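Local atomic coordinates of putative Lipoprotein (Shewanella oneidensis, PDB entry 3U24), a protein that is of unknown function but binds zinc ions and belongs to a family related to zinc metallopeptidases, which suggests a similar enzymatic role. Residues S321-Q326 with L348-T353; T375-T380 with Q403-H408; S113-P118 with G235-R240. All coordinates share one frame; numbering follows the deposited sequence.

Contact 1 (S321-Q326 with L348-T353); sequences SEVRKQ and LVVRET. With ZN (zinc ion), chain J.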
loop_
_atom_site.group_PDB
_atom_site.type_symbol
_atom_site.label_atom_id
_atom_site.label_comp_id
_atom_site.label_asym_id
_atom_site.label_seq_id
_atom_site.Cartn_x
_atom_site.Cartn_y
_atom_site.Cartn_z
ATOM N N SER A 321 -9.524 -23.274 7.687
ATOM C CA SER A 321 -10.100 -23.614 8.982
ATOM C C SER A 321 -9.283 -23.151 10.172
ATOM O O SER A 321 -9.876 -22.778 11.192
ATOM C CB SER A 321 -10.209 -25.123 9.111
ATOM O OG SER A 321 -11.235 -25.552 8.280
ATOM N N GLU A 322 -7.945 -23.190 10.076
ATOM C CA GLU A 322 -7.126 -22.764 11.224
ATOM C C GLU A 322 -7.354 -21.276 11.411
ATOM O O GLU A 322 -7.485 -20.795 12.553
ATOM C CB GLU A 322 -5.642 -23.111 11.058
ATOM C CG GLU A 322 -4.690 -22.644 12.183
ATOM C CD GLU A 322 -5.041 -23.217 13.565
ATOM O OE1 GLU A 322 -5.535 -24.354 13.626
ATOM O OE2 GLU A 322 -4.855 -22.534 14.606
ATOM N N VAL A 323 -7.472 -20.564 10.294
ATOM C CA VAL A 323 -7.759 -19.151 10.346
ATOM C C VAL A 323 -9.100 -18.867 10.975
ATOM O O VAL A 323 -9.179 -17.988 11.847
ATOM C CB VAL A 323 -7.658 -18.457 8.969
ATOM C CG1 VAL A 323 -7.951 -16.976 9.131
ATOM C CG2 VAL A 323 -6.249 -18.615 8.374
ATOM N N ARG A 324 -10.148 -19.597 10.571
ATOM C CA ARG A 324 -11.478 -19.388 11.165
ATOM C C ARG A 324 -11.484 -19.685 12.657
ATOM O O ARG A 324 -12.177 -19.034 13.434
ATOM C CB ARG A 324 -12.532 -20.314 10.554
ATOM C CG ARG A 324 -12.946 -20.027 9.135
ATOM C CD ARG A 324 -14.317 -20.636 8.786
ATOM N NE ARG A 324 -14.666 -20.151 7.466
ATOM C CZ ARG A 324 -14.420 -20.791 6.328
ATOM N NH1 ARG A 324 -13.910 -22.013 6.315
ATOM N NH2 ARG A 324 -14.722 -20.199 5.186
ATOM N N LYS A 325 -10.756 -20.703 13.059
ATOM C CA LYS A 325 -10.659 -21.060 14.475
ATOM C C LYS A 325 -9.935 -19.952 15.289
ATOM O O LYS A 325 -10.343 -19.614 16.428
ATOM C CB LYS A 325 -9.945 -22.416 14.576
ATOM C CG LYS A 325 -9.695 -22.976 15.965
ATOM C CD LYS A 325 -8.963 -24.320 15.884
ATOM C CE LYS A 325 -8.606 -24.856 17.275
ATOM N NZ LYS A 325 -7.610 -23.981 17.975
ATOM N N GLN A 326 -8.923 -19.331 14.682
ATOM C CA GLN A 326 -8.070 -18.362 15.402
ATOM C C GLN A 326 -8.771 -17.037 15.678
ATOM O O GLN A 326 -8.581 -16.451 16.740
ATOM C CB GLN A 326 -6.751 -18.096 14.674
ATOM C CG GLN A 326 -5.747 -19.195 14.918
ATOM C CD GLN A 326 -4.391 -18.907 14.332
ATOM O OE1 GLN A 326 -4.067 -17.757 13.993
ATOM N NE2 GLN A 326 -3.580 -19.951 14.199
ATOM N N LEU A 348 -16.574 -11.175 11.674
ATOM C CA LEU A 348 -15.771 -11.136 10.453
ATOM C C LEU A 348 -15.911 -12.428 9.692
ATOM O O LEU A 348 -15.684 -13.505 10.240
ATOM C CB LEU A 348 -14.300 -10.890 10.797
ATOM C CG LEU A 348 -13.275 -10.786 9.659
ATOM C CD1 LEU A 348 -13.692 -9.843 8.537
ATOM C CD2 LEU A 348 -11.936 -10.381 10.269
ATOM N N VAL A 349 -16.249 -12.325 8.418
ATOM C CA VAL A 349 -16.462 -13.502 7.597
ATOM C C VAL A 349 -15.188 -13.910 6.871
ATOM O O VAL A 349 -14.715 -13.179 6.000
ATOM C CB VAL A 349 -17.532 -13.251 6.513
ATOM C CG1 VAL A 349 -17.672 -14.501 5.630
ATOM C CG2 VAL A 349 -18.862 -12.836 7.155
ATOM N N VAL A 350 -14.652 -15.087 7.184
ATOM C CA VAL A 350 -13.477 -15.536 6.474
ATOM C C VAL A 350 -13.975 -16.181 5.227
ATOM O O VAL A 350 -14.904 -16.956 5.276
ATOM C CB VAL A 350 -12.649 -16.559 7.245
ATOM C CG1 VAL A 350 -11.393 -16.889 6.455
ATOM C CG2 VAL A 350 -12.282 -16.024 8.615
ATOM N N ARG A 351 -13.365 -15.836 4.104
ATOM C CA ARG A 351 -13.716 -16.433 2.830
ATOM C C ARG A 351 -12.450 -16.774 2.085
ATOM O O ARG A 351 -11.420 -16.106 2.199
ATOM C CB ARG A 351 -14.600 -15.503 1.973
ATOM C CG ARG A 351 -13.940 -14.942 0.707
ATOM C CD ARG A 351 -14.841 -13.961 -0.033
ATOM N NE ARG A 351 -14.078 -12.851 -0.611
ATOM C CZ ARG A 351 -14.614 -11.767 -1.175
ATOM N NH1 ARG A 351 -13.819 -10.805 -1.639
ATOM N NH2 ARG A 351 -15.932 -11.628 -1.276
ATOM N N GLU A 352 -12.580 -17.819 1.289
ATOM C CA GLU A 352 -11.508 -18.325 0.476
ATOM C C GLU A 352 -11.344 -17.342 -0.718
ATOM O O GLU A 352 -12.296 -17.108 -1.472
ATOM C CB GLU A 352 -11.750 -19.836 0.106
ATOM C CG GLU A 352 -13.143 -20.490 0.365
ATOM C CD GLU A 352 -13.493 -20.967 1.820
ATOM O OE1 GLU A 352 -14.273 -20.234 2.477
ATOM O OE2 GLU A 352 -13.090 -22.077 2.303
ATOM N N THR A 353 -10.150 -16.744 -0.841
ATOM C CA THR A 353 -9.912 -15.583 -1.726
ATOM C C THR A 353 -10.359 -15.853 -3.134
ATOM O O THR A 353 -9.951 -16.854 -3.710
ATOM C CB THR A 353 -8.415 -15.190 -1.882
ATOM O OG1 THR A 353 -7.800 -14.988 -0.604
ATOM C CG2 THR A 353 -8.273 -13.899 -2.721
HETATM ZN ZN ZN J . -4.433 -23.247 17.066
HETATM O O HOH W 1 -3.018 -24.973 16.460
HETATM O O HOH W 2 -2.892 -21.453 18.073
#

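Contact 2 (T375-T380 with Q403-H408); sequences TYYNVT and QILNIH. With ZN (zinc ion), chain F.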
loop_
_atom_site.group_PDB
_atom_site.type_symbol
_atom_site.label_atom_id
_atom_site.label_comp_id
_atom_site.label_asym_id
_atom_site.label_seq_id
_atom_site.Cartn_x
_atom_site.Cartn_y
_atom_site.Cartn_z
ATOM N N THR A 375 -17.770 -6.640 3.790
ATOM C CA THR A 375 -16.354 -6.727 4.194
ATOM C C THR A 375 -15.984 -8.153 4.510
ATOM O O THR A 375 -16.629 -8.762 5.341
ATOM C CB THR A 375 -16.049 -5.868 5.459
ATOM O OG1 THR A 375 -16.463 -4.512 5.240
ATOM C CG2 THR A 375 -14.540 -5.886 5.790
ATOM N N TYR A 376 -14.932 -8.666 3.871
ATOM C CA TYR A 376 -14.407 -10.023 4.132
ATOM C C TYR A 376 -12.909 -10.105 4.505
ATOM O O TYR A 376 -12.122 -9.225 4.179
ATOM C CB TYR A 376 -14.567 -10.900 2.886
ATOM C CG TYR A 376 -15.930 -10.874 2.266
ATOM C CD1 TYR A 376 -16.913 -11.788 2.655
ATOM C CD2 TYR A 376 -16.244 -9.949 1.268
ATOM C CE1 TYR A 376 -18.175 -11.769 2.074
ATOM C CE2 TYR A 376 -17.509 -9.926 0.683
ATOM C CZ TYR A 376 -18.466 -10.834 1.090
ATOM O OH TYR A 376 -19.719 -10.796 0.522
ATOM N N TYR A 377 -12.524 -11.220 5.131
ATOM C CA TYR A 377 -11.124 -11.615 5.271
ATOM C C TYR A 377 -10.820 -12.663 4.197
ATOM O O TYR A 377 -11.194 -13.836 4.330
ATOM C CB TYR A 377 -10.883 -12.175 6.674
ATOM C CG TYR A 377 -9.446 -12.415 7.110
ATOM C CD1 TYR A 377 -8.365 -11.887 6.426
ATOM C CD2 TYR A 377 -9.188 -13.117 8.275
ATOM C CE1 TYR A 377 -7.067 -12.098 6.863
ATOM C CE2 TYR A 377 -7.906 -13.322 8.738
ATOM C CZ TYR A 377 -6.843 -12.812 8.035
ATOM O OH TYR A 377 -5.573 -13.055 8.485
ATOM N N ASN A 378 -10.163 -12.211 3.135
ATOM C CA ASN A 378 -9.710 -13.054 2.030
ATOM C C ASN A 378 -8.476 -13.865 2.427
ATOM O O ASN A 378 -7.408 -13.312 2.643
ATOM C CB ASN A 378 -9.363 -12.203 0.809
ATOM C CG ASN A 378 -10.555 -11.458 0.259
ATOM O OD1 ASN A 378 -11.639 -12.018 0.127
ATOM N ND2 ASN A 378 -10.362 -10.181 -0.069
ATOM N N VAL A 379 -8.637 -15.177 2.524
ATOM C CA VAL A 379 -7.548 -16.066 2.891
ATOM C C VAL A 379 -7.454 -17.058 1.747
ATOM O O VAL A 379 -8.437 -17.760 1.480
ATOM C CB VAL A 379 -7.887 -16.815 4.185
ATOM C CG1 VAL A 379 -6.912 -17.956 4.417
ATOM C CG2 VAL A 379 -7.879 -15.849 5.365
ATOM N N THR A 380 -6.320 -17.093 1.049
ATOM C CA THR A 380 -6.186 -17.969 -0.127
ATOM C C THR A 380 -5.876 -19.402 0.244
ATOM O O THR A 380 -4.777 -19.646 0.788
ATOM C CB THR A 380 -5.088 -17.506 -1.104
ATOM O OG1 THR A 380 -5.321 -16.124 -1.407
ATOM C CG2 THR A 380 -5.122 -18.366 -2.420
ATOM N N GLN A 403 -0.471 -16.763 13.526
ATOM C CA GLN A 403 -1.194 -16.094 14.595
ATOM C C GLN A 403 -0.898 -14.579 14.532
ATOM O O GLN A 403 -1.799 -13.748 14.551
ATOM C CB GLN A 403 -0.773 -16.670 15.941
ATOM C CG GLN A 403 -1.108 -18.146 16.175
ATOM C CD GLN A 403 -0.603 -18.609 17.548
ATOM O OE1 GLN A 403 -1.059 -18.099 18.572
ATOM N NE2 GLN A 403 0.350 -19.542 17.578
ATOM N N ILE A 404 0.377 -14.233 14.366
ATOM C CA ILE A 404 0.761 -12.849 14.140
ATOM C C ILE A 404 0.113 -12.224 12.897
ATOM O O ILE A 404 -0.303 -11.068 12.940
ATOM C CB ILE A 404 2.287 -12.713 14.063
ATOM C CG1 ILE A 404 2.880 -13.013 15.420
ATOM C CG2 ILE A 404 2.702 -11.303 13.642
ATOM C CD1 ILE A 404 4.347 -13.329 15.272
ATOM N N LEU A 405 0.019 -12.977 11.806
ATOM C CA LEU A 405 -0.692 -12.494 10.608
ATOM C C LEU A 405 -2.172 -12.168 10.890
ATOM O O LEU A 405 -2.713 -11.176 10.385
ATOM C CB LEU A 405 -0.637 -13.523 9.457
ATOM C CG LEU A 405 -1.409 -13.196 8.154
ATOM C CD1 LEU A 405 -0.744 -12.048 7.397
ATOM C CD2 LEU A 405 -1.580 -14.418 7.242
ATOM N N ASN A 406 -2.822 -13.021 11.657
ATOM C CA ASN A 406 -4.228 -12.826 11.978
ATOM C C ASN A 406 -4.443 -11.647 12.958
ATOM O O ASN A 406 -5.467 -10.986 12.894
ATOM C CB ASN A 406 -4.845 -14.135 12.508
ATOM C CG ASN A 406 -5.010 -15.192 11.409
ATOM O OD1 ASN A 406 -5.227 -14.862 10.226
ATOM N ND2 ASN A 406 -4.899 -16.496 11.808
ATOM N N ILE A 407 -3.467 -11.371 13.821
ATOM C CA ILE A 407 -3.487 -10.176 14.629
ATOM C C ILE A 407 -3.403 -8.947 13.728
ATOM O O ILE A 407 -4.229 -8.020 13.863
ATOM C CB ILE A 407 -2.362 -10.198 15.677
ATOM C CG1 ILE A 407 -2.677 -11.282 16.746
ATOM C CG2 ILE A 407 -2.146 -8.818 16.280
ATOM C CD1 ILE A 407 -1.569 -11.527 17.763
ATOM N N HIS A 408 -2.423 -8.948 12.822
ATOM C CA HIS A 408 -2.145 -7.829 11.933
ATOM C C HIS A 408 -3.345 -7.551 11.068
ATOM O O HIS A 408 -3.755 -6.412 10.905
ATOM C CB HIS A 408 -0.915 -8.124 11.048
ATOM C CG HIS A 408 -0.579 -7.053 10.020
ATOM N ND1 HIS A 408 0.494 -6.261 10.130
ATOM C CD2 HIS A 408 -1.223 -6.660 8.830
ATOM C CE1 HIS A 408 0.538 -5.376 9.054
ATOM N NE2 HIS A 408 -0.494 -5.619 8.269
HETATM ZN ZN ZN F . -1.027 -4.501 6.852
HETATM O O HOH W 3 -1.348 -5.943 5.309
#

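Contact 3 (S113-P118 with G235-R240); sequences SWQWDP and GARSFR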
loop_
_atom_site.group_PDB
_atom_site.type_symbol
_atom_site.label_atom_id
_atom_site.label_comp_id
_atom_site.label_asym_id
_atom_site.label_seq_id
_atom_site.Cartn_x
_atom_site.Cartn_y
_atom_site.Cartn_z
ATOM N N SER A 113 8.229 12.883 -12.270
ATOM C CA SER A 113 8.183 11.519 -12.747
ATOM C C SER A 113 7.521 11.429 -14.090
ATOM O O SER A 113 7.704 10.461 -14.767
ATOM C CB SER A 113 7.480 10.606 -11.752
ATOM O OG SER A 113 6.095 10.892 -11.670
ATOM N N TRP A 114 6.713 12.410 -14.461
ATOM C CA TRP A 114 6.152 12.463 -15.799
ATOM C C TRP A 114 7.218 12.526 -16.886
ATOM O O TRP A 114 6.938 12.168 -18.024
ATOM C CB TRP A 114 5.119 13.625 -15.908
ATOM C CG TRP A 114 5.681 15.012 -15.677
ATOM C CD1 TRP A 114 5.699 15.722 -14.488
ATOM C CD2 TRP A 114 6.331 15.893 -16.662
ATOM N NE1 TRP A 114 6.289 16.942 -14.654
ATOM C CE2 TRP A 114 6.673 17.125 -15.937
ATOM C CE3 TRP A 114 6.598 15.811 -18.016
ATOM C CZ2 TRP A 114 7.288 18.203 -16.560
ATOM C CZ3 TRP A 114 7.256 16.895 -18.659
ATOM C CH2 TRP A 114 7.588 18.067 -17.950
ATOM N N GLN A 115 8.442 12.942 -16.542
ATOM C CA GLN A 115 9.577 12.953 -17.485
ATOM C C GLN A 115 10.318 11.636 -17.545
ATOM O O GLN A 115 10.589 11.152 -18.649
ATOM C CB GLN A 115 10.637 14.021 -17.168
ATOM C CG GLN A 115 10.143 15.398 -17.440
ATOM C CD GLN A 115 11.245 16.442 -17.340
ATOM O OE1 GLN A 115 12.097 16.412 -16.447
ATOM N NE2 GLN A 115 11.229 17.356 -18.276
ATOM N N TRP A 116 10.672 11.090 -16.379
ATOM C CA TRP A 116 11.603 9.977 -16.308
ATOM C C TRP A 116 11.013 8.625 -16.023
ATOM O O TRP A 116 11.767 7.634 -15.961
ATOM C CB TRP A 116 12.750 10.263 -15.318
ATOM C CG TRP A 116 12.310 10.695 -13.929
ATOM C CD1 TRP A 116 12.220 11.997 -13.433
ATOM C CD2 TRP A 116 11.897 9.847 -12.834
ATOM N NE1 TRP A 116 11.804 12.008 -12.150
ATOM C CE2 TRP A 116 11.575 10.749 -11.721
ATOM C CE3 TRP A 116 11.794 8.478 -12.649
ATOM C CZ2 TRP A 116 11.134 10.276 -10.507
ATOM C CZ3 TRP A 116 11.346 8.004 -11.412
ATOM C CH2 TRP A 116 11.010 8.889 -10.366
ATOM N N ASP A 117 9.701 8.527 -15.833
ATOM C CA ASP A 117 9.047 7.213 -15.607
ATOM C C ASP A 117 8.053 6.922 -16.735
ATOM O O ASP A 117 6.887 7.348 -16.669
ATOM C CB ASP A 117 8.327 7.184 -14.273
ATOM C CG ASP A 117 7.556 5.895 -14.052
ATOM O OD1 ASP A 117 7.581 4.971 -14.887
ATOM O OD2 ASP A 117 6.879 5.805 -13.016
ATOM N N PRO A 118 8.511 6.235 -17.789
ATOM C CA PRO A 118 7.605 5.970 -18.893
ATOM C C PRO A 118 6.509 5.013 -18.506
ATOM O O PRO A 118 5.516 4.932 -19.228
ATOM C CB PRO A 118 8.512 5.349 -19.984
ATOM C CG PRO A 118 9.883 5.871 -19.670
ATOM C CD PRO A 118 9.902 5.953 -18.150
ATOM N N GLY A 235 23.752 4.627 -21.461
ATOM C CA GLY A 235 23.561 4.984 -20.067
ATOM C C GLY A 235 22.210 5.640 -19.875
ATOM O O GLY A 235 21.514 5.998 -20.835
ATOM N N ALA A 236 21.812 5.778 -18.631
ATOM C CA ALA A 236 20.447 6.188 -18.307
ATOM C C ALA A 236 20.451 6.899 -16.968
ATOM O O ALA A 236 21.318 6.650 -16.113
ATOM C CB ALA A 236 19.523 4.970 -18.300
ATOM N N ARG A 237 19.472 7.768 -16.767
ATOM C CA ARG A 237 19.232 8.344 -15.441
ATOM C C ARG A 237 19.162 7.255 -14.328
ATOM O O ARG A 237 18.587 6.172 -14.546
ATOM C CB ARG A 237 17.921 9.140 -15.437
ATOM C CG ARG A 237 17.822 10.033 -14.229
ATOM C CD ARG A 237 16.418 10.544 -14.003
ATOM N NE ARG A 237 15.866 11.365 -15.092
ATOM C CZ ARG A 237 15.700 12.693 -15.054
ATOM N NH1 ARG A 237 16.102 13.397 -13.993
ATOM N NH2 ARG A 237 15.105 13.340 -16.083
ATOM N N SER A 238 19.747 7.535 -13.173
ATOM C CA SER A 238 19.708 6.595 -12.068
ATOM C C SER A 238 18.273 6.508 -11.548
ATOM O O SER A 238 17.537 7.487 -11.580
ATOM C CB SER A 238 20.617 7.040 -10.892
ATOM O OG SER A 238 20.341 6.274 -9.705
ATOM N N PHE A 239 17.903 5.334 -11.070
ATOM C CA PHE A 239 16.613 5.100 -10.450
ATOM C C PHE A 239 16.562 5.655 -8.997
ATOM O O PHE A 239 15.481 5.724 -8.385
ATOM C CB PHE A 239 16.287 3.602 -10.466
ATOM C CG PHE A 239 17.259 2.757 -9.693
ATOM C CD1 PHE A 239 17.092 2.559 -8.335
ATOM C CD2 PHE A 239 18.310 2.107 -10.337
ATOM C CE1 PHE A 239 17.990 1.787 -7.628
ATOM C CE2 PHE A 239 19.202 1.322 -9.631
ATOM C CZ PHE A 239 19.037 1.179 -8.267
ATOM N N ARG A 240 17.724 6.033 -8.466
ATOM C CA ARG A 240 17.862 6.481 -7.093
ATOM C C ARG A 240 17.501 7.957 -7.052
ATOM O O ARG A 240 18.063 8.773 -7.797
ATOM C CB ARG A 240 19.272 6.253 -6.593
ATOM C CG ARG A 240 19.745 4.805 -6.719
ATOM C CD ARG A 240 21.268 4.747 -6.702
ATOM N NE ARG A 240 21.793 3.392 -6.921
ATOM C CZ ARG A 240 21.886 2.474 -5.965
ATOM N NH1 ARG A 240 22.367 1.284 -6.243
ATOM N NH2 ARG A 240 21.486 2.740 -4.743
#

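Contact 1 (S321-Q326 with L348-T353)
Val323 meets Val350 methyl to methyl, CG1 to CG1 at 4.4 Å, a light apolar touch on the inner side of helix 321-326, which runs antiparallel (173°) to strand 349-352 with the axes 9.1 Å apart. Arg324 makes the largest contribution. Its chain is extended from CG to NE, with CG passing 4.0 Å from Val350 CB before the guanidinium reaches the strand. There NH2 serves two acceptors. It forms a salt bridge to Glu352 OE1 at 2.7 Å, meeting that oxygen on its syn side with the guanidinium and carboxylate planes only 25° apart. It also donates to Val350 O at 3.2 Å, approaching from above the carbonyl plane. One nitrogen thus ties a backbone carbonyl and an exposed acid. Gln326 takes no part in the strand contact: its NE2 donates to the anti lone pair of Glu322 OE2, an oxygen that also binds a zinc ion at 2.6 Å; two waters are further ligands of the metal. In the fold, helix 319-337 packs beside an outermost strand of the three-stranded sheet; Val323 also touches Tyr377 and Val379 of the middle strand, and helix 401-409 lies against Val323 and Gln326.

Contact 2 (T375-T380 with Q403-H408)
The long tyrosine side chain and the asparagine amide together bridge this buried gap, meeting in an unusually short hydrogen bond: Tyr377 OH donates to Asn406 OD1 over 2.5 Å, although the nearest CA atoms of strand and helix, those of the same two residues, are 9.7 Å apart. The donor lies in the carbonyl plane of the asparagine, with a C=O...donor angle of 150°. Ring and amide are turned 83° against each other, and OD1 arrives at the ring's edge, in its plane, 3.4 Å from CE2.

With CG anti to the backbone N (chi1 -169°), the tyrosine reaches out from the strand toward the helix. Within the same strand, Val379 CG2 covers one face of the ring, 3.9 Å above its centre. Leu405 adds a lighter touch, its CG 4.2 Å from Tyr377 OH. Asn406 is held at both ends of its amide, since ND2 is bonded to Gln326 OE1; the two bonds together probably fix the amide's orientation.

Further along helix 401-409, His408 NE2 binds a zinc ion at 1.9 Å, with a water 2.1 Å from the metal; His414 and Glu439 complete the protein ligands, and His408 ND1 is hydrogen-bonded to Glu446, a second-shell partner. The two histidines belong to a His-Glu-Ala-Ile-Pro-Gly-His sequence, consistent with a relation to zinc metallopeptidases. The side chain of Tyr377 lies about 3 Å from that of Glu409, so the contact borders this site.

Strand 376-379 is the middle one of the mixed sheet, between strands 349-352 and 362-364; helix 319-337 touches both Tyr377 and Asn406, while helix 435-451 packs against Ile407 and His408.

Contact 3 (S113-P118 with G235-R240)
Arg237 turns one face of its guanidinium to Trp116, with Trp116 CD1 standing 3.9 Å above the centre of that face. The two side chains cross at about a right angle and their planes are inclined by 45°, which makes this a slanted packing and not a parallel stack. The tightest approach is at the root of the indole, where Arg237 NE sits 3.3 Å from Trp116 CB, with Arg237 CZ at 3.8 Å from that carbon. A bend at chi3 (-61°) turns the arginine's end across the tryptophan. NE donates to Gln165 O, and NH2 is also hydrogen-bonded outside the two segments; Gln115 OE1, at 4.3 Å from Arg237 NH2, is too distant to bond. An acetic acid molecule, probably from the crystallisation liquor, lies about 3 Å from the Arg237 side chain.

Trp116 NE1 bonds to Phe111 O, and the rings of Phe111 and His170 meet the indole edge-to-face, so the arginine packs on a ring already held. The meeting joins the short helix 113-116 to the linker between helices 200-234 and 243-254, in a largely helical protein. Just past Arg237 the linker folds into an ST turn, Ser238 OG accepting from Arg240 N at 2.9 Å. An alanine at Arg237 would remove the guanidinium, and is likely to leave Gln165 O without this donor and open a gap beside Trp116 CB and CD1.

From the N terminus, contact 3 comes first: it closes a long, mostly helical excursion of 116 residues between the short helix 113-116 and the linker after helix 200-234. Contact 1 follows, returning the chain from helix 319-337 to strand 349-352 after 21 residues, and contact 2 then closes a 22-residue span from strand 376-379 to helix 401-409. The three are in series, with none nested or crossed. Contacts 1 and 2 are about 7 Å apart between centres and share the small sheet, where Arg351 NE pairs with Asn378 OD1 at 2.7 Å. Contact 3 lies across the chain's centre, about 43 and 37 Å from their centres.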